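Local coordinates for protein acetamidase (PDB 2II1) that binds calcium ions and probably hydrolyses carbon-nitrogen bonds, other than peptide bonds, in linear amides, at residues 107-112 / 118-123; 244-249 / 263-268. All coordinates share one frame; numbering follows the deposited sequence.

Contact 1. Residues 107-112 / 118-123; sequences TTKLFP and VVYSTG
Lys109 reaches across to Tyr120 and makes two different contacts with it. Its ammonium NZ donates to the backbone O of Tyr120 at 2.7 Å, meeting that carbonyl almost head-on (C=O...N 165°). The chain runs extended from a CG anti to the backbone N, which lays CE over the centre of the Tyr120 ring, 4.3 Å from its centroid, as a CH-pi contact; the bend at chi4 (54°) then swings NZ to Tyr120 O. The ammonium is farther from the ring, at most a weak cation-pi partner.

One backbone bond joins the segments directly, Val119 N to Pro112 O at 2.8 Å. Farther along, where the backbones have drawn apart, water 1 bridges Leu110 O (2.6 Å) and Val119 O (2.5 Å). This is the opening end of a beta hairpin, strands 107-114 and 117-119, in a four-stranded antiparallel sheet; strand 87-92 pairs with the other edge of 107-114. Beyond Val119 the chain leaves the strand, and Tyr120 and Ser121 form a classic beta bulge opposite Leu124.

Phe111 gathers one apolar group: its CB rests on Val118 CG1 at 3.6 Å, and CD2 of Tyr120 meets the edge of the Phe111 ring near its plane, the two rings being oblique at 59°. Separately, Pro112 CG packs on Val119 CB (4.0 Å). The hydroxyl of Tyr120 is hydrogen-bonded to the backbone O of Glu260 of the second subunit.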
ATOM      1  N   THR A 107     -13.433  20.881 -11.031  1.00 15.15           N
ATOM      2  CA  THR A 107     -14.108  20.004 -11.972  1.00 16.12           C
ATOM      3  C   THR A 107     -15.041  19.080 -11.184  1.00 14.19           C
ATOM      4  O   THR A 107     -14.645  18.574 -10.153  1.00 11.17           O
ATOM      5  CB  THR A 107     -13.076  19.167 -12.717  1.00 16.70           C
ATOM      6  OG1 THR A 107     -12.224  20.057 -13.451  1.00 21.83           O
ATOM      7  CG2 THR A 107     -13.743  18.161 -13.653  1.00 18.29           C
ATOM      8  N   THR A 108     -16.277  18.925 -11.653  1.00 15.07           N
ATOM      9  CA  THR A 108     -17.248  17.987 -11.082  1.00 15.76           C
ATOM     10  C   THR A 108     -17.699  17.014 -12.158  1.00 15.40           C
ATOM     11  O   THR A 108     -17.997  17.414 -13.280  1.00 17.37           O
ATOM     12  CB  THR A 108     -18.476  18.705 -10.547  1.00 15.87           C
ATOM     13  OG1 THR A 108     -18.085  19.585  -9.506  1.00 19.14           O
ATOM     14  CG2 THR A 108     -19.510  17.698  -9.994  1.00 13.85           C
ATOM     15  N   LYS A 109     -17.764  15.736 -11.829  1.00 14.37           N
ATOM     16  CA  LYS A 109     -18.151  14.768 -12.824  1.00 13.07           C
ATOM     17  C   LYS A 109     -19.081  13.710 -12.239  1.00 13.54           C
ATOM     18  O   LYS A 109     -18.874  13.219 -11.104  1.00 10.05           O
ATOM     19  CB  LYS A 109     -16.904  14.141 -13.433  1.00 13.65           C
ATOM     20  CG  LYS A 109     -17.162  13.159 -14.552  1.00 18.24           C
ATOM     21  CD  LYS A 109     -15.905  12.351 -14.837  1.00 22.68           C
ATOM     22  CE  LYS A 109     -16.186  11.191 -15.768  1.00 24.53           C
ATOM     23  NZ  LYS A 109     -16.848  11.617 -17.047  1.00 21.46           N
ATOM     24  N   LEU A 110     -20.090  13.360 -13.045  1.00 13.78           N
ATOM     25  CA  LEU A 110     -21.124  12.388 -12.677  1.00 15.96           C
ATOM     26  C   LEU A 110     -20.874  11.032 -13.337  1.00 16.51           C
ATOM     27  O   LEU A 110     -20.479  10.953 -14.506  1.00 16.87           O
ATOM     28  CB  LEU A 110     -22.542  12.935 -12.998  1.00 16.20           C
ATOM     29  CG  LEU A 110     -23.047  14.057 -12.045  1.00 16.48           C
ATOM     30  CD1 LEU A 110     -24.380  14.672 -12.467  1.00 18.44           C
ATOM     31  CD2 LEU A 110     -23.178  13.527 -10.647  1.00 12.17           C
ATOM     32  N   PHE A 111     -21.093   9.971 -12.566  1.00 15.46           N
ATOM     33  CA  PHE A 111     -20.810   8.614 -13.003  1.00 15.55           C
ATOM     34  C   PHE A 111     -22.083   7.822 -12.885  1.00 14.97           C
ATOM     35  O   PHE A 111     -22.480   7.448 -11.779  1.00 11.55           O
ATOM     36  CB  PHE A 111     -19.726   7.945 -12.135  1.00 14.95           C
ATOM     37  CG  PHE A 111     -18.402   8.608 -12.228  1.00 16.30           C
ATOM     38  CD1 PHE A 111     -18.176   9.811 -11.561  1.00  9.29           C
ATOM     39  CD2 PHE A 111     -17.388   8.065 -13.000  1.00 13.46           C
ATOM     40  CE1 PHE A 111     -16.959  10.467 -11.652  1.00 14.60           C
ATOM     41  CE2 PHE A 111     -16.159   8.713 -13.098  1.00 15.11           C
ATOM     42  CZ  PHE A 111     -15.941   9.931 -12.426  1.00 12.27           C
ATOM     43  N   PRO A 112     -22.738   7.579 -14.019  1.00 16.76           N
ATOM     44  CA  PRO A 112     -23.805   6.569 -14.047  1.00 16.11           C
ATOM     45  C   PRO A 112     -23.323   5.181 -13.602  1.00 15.23           C
ATOM     46  O   PRO A 112     -22.221   4.734 -13.979  1.00 15.69           O
ATOM     47  CB  PRO A 112     -24.241   6.523 -15.512  1.00 14.48           C
ATOM     48  CG  PRO A 112     -23.475   7.579 -16.237  1.00 17.73           C
ATOM     49  CD  PRO A 112     -22.511   8.242 -15.315  1.00 16.21           C
ATOM     50  N   VAL A 118     -19.094   1.187 -13.086  1.00 13.71           N
ATOM     51  CA  VAL A 118     -19.123   2.657 -12.956  1.00 10.87           C
ATOM     52  C   VAL A 118     -18.740   3.272 -14.323  1.00 12.90           C
ATOM     53  O   VAL A 118     -17.625   3.067 -14.843  1.00 12.05           O
ATOM     54  CB  VAL A 118     -18.187   3.192 -11.819  1.00 12.96           C
ATOM     55  CG1 VAL A 118     -18.197   4.721 -11.764  1.00  7.74           C
ATOM     56  CG2 VAL A 118     -18.543   2.597 -10.439  1.00  7.15           C
ATOM     57  N   VAL A 119     -19.672   4.003 -14.932  1.00 11.19           N
ATOM     58  CA  VAL A 119     -19.424   4.560 -16.251  1.00 12.80           C
ATOM     59  C   VAL A 119     -18.613   5.872 -16.149  1.00 14.70           C
ATOM     60  O   VAL A 119     -19.141   6.892 -15.681  1.00 14.94           O
ATOM     61  CB  VAL A 119     -20.745   4.764 -17.049  1.00 11.78           C
ATOM     62  CG1 VAL A 119     -20.438   5.359 -18.446  1.00 14.01           C
ATOM     63  CG2 VAL A 119     -21.479   3.433 -17.217  1.00  9.45           C
ATOM     64  N   TYR A 120     -17.343   5.823 -16.572  1.00 12.81           N
ATOM     65  CA  TYR A 120     -16.436   6.987 -16.555  1.00 12.89           C
ATOM     66  C   TYR A 120     -16.582   7.816 -17.839  1.00 15.36           C
ATOM     67  O   TYR A 120     -16.692   9.037 -17.802  1.00 17.20           O
ATOM     68  CB  TYR A 120     -14.979   6.509 -16.362  1.00 12.64           C
ATOM     69  CG  TYR A 120     -13.895   7.586 -16.333  1.00 12.44           C
ATOM     70  CD1 TYR A 120     -13.419   8.181 -17.518  1.00 21.19           C
ATOM     71  CD2 TYR A 120     -13.301   7.971 -15.129  1.00 11.38           C
ATOM     72  CE1 TYR A 120     -12.396   9.170 -17.484  1.00 21.80           C
ATOM     73  CE2 TYR A 120     -12.303   8.947 -15.086  1.00 13.22           C
ATOM     74  CZ  TYR A 120     -11.859   9.550 -16.264  1.00 14.89           C
ATOM     75  OH  TYR A 120     -10.854  10.490 -16.205  1.00 14.82           O
ATOM     76  N   SER A 121     -16.575   7.127 -18.969  1.00 14.80           N
ATOM     77  CA  SER A 121     -16.758   7.729 -20.278  1.00 16.95           C
ATOM     78  C   SER A 121     -17.211   6.633 -21.250  1.00 18.77           C
ATOM     79  O   SER A 121     -17.349   5.451 -20.865  1.00 16.94           O
ATOM     80  CB  SER A 121     -15.464   8.360 -20.778  1.00 16.40           C
ATOM     81  OG  SER A 121     -14.461   7.370 -20.911  1.00 18.76           O
ATOM     82  N   THR A 122     -17.468   7.040 -22.494  1.00 20.86           N
ATOM     83  CA  THR A 122     -17.854   6.099 -23.538  0.50 20.59           C
ATOM     84  C   THR A 122     -16.876   4.926 -23.592  1.00 21.85           C
ATOM     85  O   THR A 122     -17.300   3.773 -23.666  1.00 24.68           O
ATOM     86  CB  THR A 122     -17.935   6.775 -24.932  0.50 20.61           C
ATOM     87  OG1 THR A 122     -18.290   5.794 -25.916  0.50 19.35           O
ATOM     88  CG2 THR A 122     -16.597   7.432 -25.310  0.50 13.90           C
ATOM     89  N   GLY A 123     -15.575   5.221 -23.531  1.00 21.95           N
ATOM     90  CA  GLY A 123     -14.534   4.197 -23.627  1.00 22.42           C
ATOM     91  C   GLY A 123     -14.070   3.531 -22.342  1.00 22.40           C
ATOM     92  O   GLY A 123     -13.530   2.435 -22.402  1.00 26.03           O
TER
HETATM   93  O   HOH W   1     -19.242   9.350 -16.188  1.00 28.69           O

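Contact 2. Residues 244-249 / 263-268; sequences KNMATF and MLLSGA
Between 244-249 and 263-268, Leu265 makes every contact, its forked end resting on two successive residues of 244-249. CD1 lies against CB of Ala247 at 3.6 Å and also near Met246, a selenomethionine, whose CG meets CD2 of Leu265 at the same distance of 3.6 Å. With CG anti to the carbonyl carbon (chi1 -65°), the leucine extends across the gap. Met246 starts toward Leu265, but with bends at chi2 (61°) and chi3 its end leads away; the side chain also touches Phe226, Phe285 and Phe292. The small Ala247 lets the methyl come close to the helix backbone, with Leu265 CD1 3.7 Å from Ala247 N.

All three touching residues are buried, yet the join is narrow: no hydrogen bond crosses it, and the nearest CA atoms, those of Ala247 and Leu265, stay 7.3 Å apart. On the more open flank, partly exposed Thr248 turns back to its own helix, where OG1 and N both bond Lys244 O, from opposite faces of the carbonyl plane. Leu99 of the second subunit also packs on Ala247, and its Leu193 on Met263. The contact is that of a helical pair, 235-253 and 258-268, packed through Met246 and Leu265 against Phe285 of strand 281-288.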
ATOM      1  N   LYS A 244       2.931  -1.939  14.109  1.00 10.13           N
ATOM      2  CA  LYS A 244       3.128  -2.279  15.516  1.00 12.30           C
ATOM      3  C   LYS A 244       1.923  -2.936  16.164  1.00 11.96           C
ATOM      4  O   LYS A 244       2.106  -3.769  17.042  1.00 11.53           O
ATOM      5  CB  LYS A 244       3.545  -1.053  16.304  1.00 12.92           C
ATOM      6  CG  LYS A 244       5.007  -0.681  16.002  1.00 23.67           C
ATOM      7  CD  LYS A 244       5.471   0.539  16.789  1.00 25.88           C
ATOM      8  CE  LYS A 244       6.966   0.794  16.607  1.00 23.50           C
ATOM      9  NZ  LYS A 244       7.503   1.642  17.715  1.00 25.67           N
ATOM     10  N   ASN A 245       0.716  -2.562  15.729  1.00  9.75           N
ATOM     11  CA  ASN A 245      -0.555  -3.189  16.193  1.00 10.03           C
ATOM     12  C   ASN A 245      -0.681  -4.664  15.813  1.00 10.11           C
ATOM     13  O   ASN A 245      -1.120  -5.514  16.618  1.00 12.45           O
ATOM     14  CB  ASN A 245      -1.771  -2.439  15.647  1.00  8.19           C
ATOM     15  CG  ASN A 245      -1.958  -1.064  16.273  1.00 11.18           C
ATOM     16  OD1 ASN A 245      -1.176  -0.654  17.121  1.00  7.68           O
ATOM     17  ND2 ASN A 245      -3.019  -0.353  15.855  1.00  5.26           N
HETATM   18  N   MSE A 246      -0.298  -4.969  14.588  1.00  8.16           N
HETATM   19  CA  MSE A 246      -0.222  -6.364  14.153  1.00  9.72           C
HETATM   20  C   MSE A 246       0.833  -7.111  14.965  1.00  7.36           C
HETATM   21  O   MSE A 246       0.573  -8.164  15.542  1.00 11.26           O
HETATM   22  CB  MSE A 246       0.081  -6.451  12.650  1.00  8.61           C
HETATM   23  CG  MSE A 246       0.001  -7.873  12.121  1.00 11.99           C
HETATM   24 SE   MSE A 246      -1.782  -8.678  12.347  0.75 17.74          SE
HETATM   25  CE  MSE A 246      -2.473  -7.679  10.840  1.00  4.22           C
ATOM     26  N   ALA A 247       2.032  -6.559  15.027  1.00 11.08           N
ATOM     27  CA  ALA A 247       3.174  -7.251  15.656  1.00 10.98           C
ATOM     28  C   ALA A 247       2.966  -7.508  17.176  1.00 11.75           C
ATOM     29  O   ALA A 247       3.331  -8.560  17.705  1.00 11.26           O
ATOM     30  CB  ALA A 247       4.477  -6.445  15.386  1.00 11.34           C
ATOM     31  N   THR A 248       2.411  -6.524  17.881  1.00 12.91           N
ATOM     32  CA  THR A 248       2.186  -6.665  19.319  1.00 14.78           C
ATOM     33  C   THR A 248       1.004  -7.600  19.561  1.00 12.75           C
ATOM     34  O   THR A 248       1.023  -8.351  20.518  1.00 10.49           O
ATOM     35  CB  THR A 248       1.984  -5.309  20.054  1.00 16.92           C
ATOM     36  OG1 THR A 248       0.833  -4.633  19.541  1.00 19.36           O
ATOM     37  CG2 THR A 248       3.209  -4.400  19.922  1.00 12.46           C
ATOM     38  N   PHE A 249      -0.005  -7.562  18.699  1.00 12.61           N
ATOM     39  CA  PHE A 249      -1.102  -8.569  18.728  1.00 13.28           C
ATOM     40  C   PHE A 249      -0.604 -10.037  18.626  1.00 13.41           C
ATOM     41  O   PHE A 249      -0.896 -10.881  19.480  1.00 11.05           O
ATOM     42  CB  PHE A 249      -2.126  -8.280  17.613  1.00 12.06           C
ATOM     43  CG  PHE A 249      -3.127  -9.388  17.408  1.00 10.28           C
ATOM     44  CD1 PHE A 249      -3.802  -9.942  18.485  1.00 12.72           C
ATOM     45  CD2 PHE A 249      -3.398  -9.856  16.145  1.00 11.07           C
ATOM     46  CE1 PHE A 249      -4.737 -10.990  18.281  1.00 12.60           C
ATOM     47  CE2 PHE A 249      -4.322 -10.888  15.936  1.00 14.43           C
ATOM     48  CZ  PHE A 249      -4.992 -11.450  17.019  1.00 16.87           C
HETATM   49  N   MSE A 263       9.613 -10.693  12.010  1.00  7.06           N
HETATM   50  CA  MSE A 263      10.133 -11.451  10.869  1.00  7.65           C
HETATM   51  C   MSE A 263       8.997 -12.004  10.022  1.00  9.75           C
HETATM   52  O   MSE A 263       9.045 -11.969   8.787  1.00  7.48           O
HETATM   53  CB  MSE A 263      11.025 -12.590  11.343  1.00  7.41           C
HETATM   54  CG  MSE A 263      12.355 -12.134  11.801  1.00 10.69           C
HETATM   55 SE   MSE A 263      13.410 -13.621  12.403  0.75 18.80          SE
HETATM   56  CE  MSE A 263      15.046 -12.579  12.962  1.00  9.32           C
ATOM     57  N   LEU A 264       7.964 -12.493  10.682  1.00  8.03           N
ATOM     58  CA  LEU A 264       6.833 -13.022   9.941  1.00 10.17           C
ATOM     59  C   LEU A 264       6.174 -11.915   9.118  1.00  9.57           C
ATOM     60  O   LEU A 264       5.853 -12.149   7.957  1.00  8.89           O
ATOM     61  CB  LEU A 264       5.821 -13.726  10.852  1.00  8.22           C
ATOM     62  CG  LEU A 264       4.639 -14.328  10.095  1.00  5.10           C
ATOM     63  CD1 LEU A 264       5.062 -15.504   9.223  1.00 15.16           C
ATOM     64  CD2 LEU A 264       3.499 -14.727  11.061  1.00  9.60           C
ATOM     65  N   LEU A 265       5.991 -10.734   9.718  1.00 11.61           N
ATOM     66  CA  LEU A 265       5.353  -9.592   9.060  1.00 10.77           C
ATOM     67  C   LEU A 265       6.176  -9.076   7.873  1.00 12.75           C
ATOM     68  O   LEU A 265       5.643  -8.868   6.779  1.00 12.62           O
ATOM     69  CB  LEU A 265       5.151  -8.429  10.054  1.00  9.57           C
ATOM     70  CG  LEU A 265       4.193  -8.634  11.248  1.00 13.05           C
ATOM     71  CD1 LEU A 265       3.812  -7.295  11.901  1.00 12.02           C
ATOM     72  CD2 LEU A 265       2.976  -9.410  10.843  1.00  7.89           C
ATOM     73  N   SER A 266       7.461  -8.842   8.122  1.00 11.80           N
ATOM     74  CA  SER A 266       8.401  -8.398   7.093  1.00 10.36           C
ATOM     75  C   SER A 266       8.471  -9.381   5.936  1.00 11.15           C
ATOM     76  O   SER A 266       8.582  -8.986   4.760  1.00 10.90           O
ATOM     77  CB  SER A 266       9.771  -8.197   7.713  1.00 11.11           C
ATOM     78  OG  SER A 266      10.485  -7.201   7.034  1.00 11.38           O
ATOM     79  N   GLY A 267       8.386 -10.669   6.252  1.00 10.74           N
ATOM     80  CA  GLY A 267       8.453 -11.704   5.221  1.00  9.28           C
ATOM     81  C   GLY A 267       7.160 -12.096   4.508  1.00 12.30           C
ATOM     82  O   GLY A 267       7.204 -12.567   3.367  1.00 13.21           O
ATOM     83  N   ALA A 268       6.019 -11.950   5.180  1.00 10.06           N
ATOM     84  CA  ALA A 268       4.773 -12.583   4.731  1.00  9.83           C
ATOM     85  C   ALA A 268       3.589 -11.612   4.730  1.00 10.50           C
ATOM     86  O   ALA A 268       2.576 -11.904   4.145  1.00 10.06           O
ATOM     87  CB  ALA A 268       4.452 -13.773   5.674  1.00  8.31           C
TER

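Overall arrangement
Contact 1 and contact 2 lie far apart in the chain, about 40 Å between centres and about 29 Å between nearest atoms, but both border the second subunit. Met263, on a helix of contact 2, belongs to the helix that, in the second subunit, packs on Lys109 of contact 1; in the same way Leu126, next to the hairpin, meets Leu264 across the dimer. The Phe111 side chain of contact 1 is about 12 Å from a bound calcium ion and about 8 Å from the side chain of the calcium ligand Glu198. Contact 2 neighbours a third calcium site, whose ion is not bound to this chain in the model: side chains of Ala247 and Ala251 are about 6 Å apart, those of Leu265 and Leu256 about 7 Å.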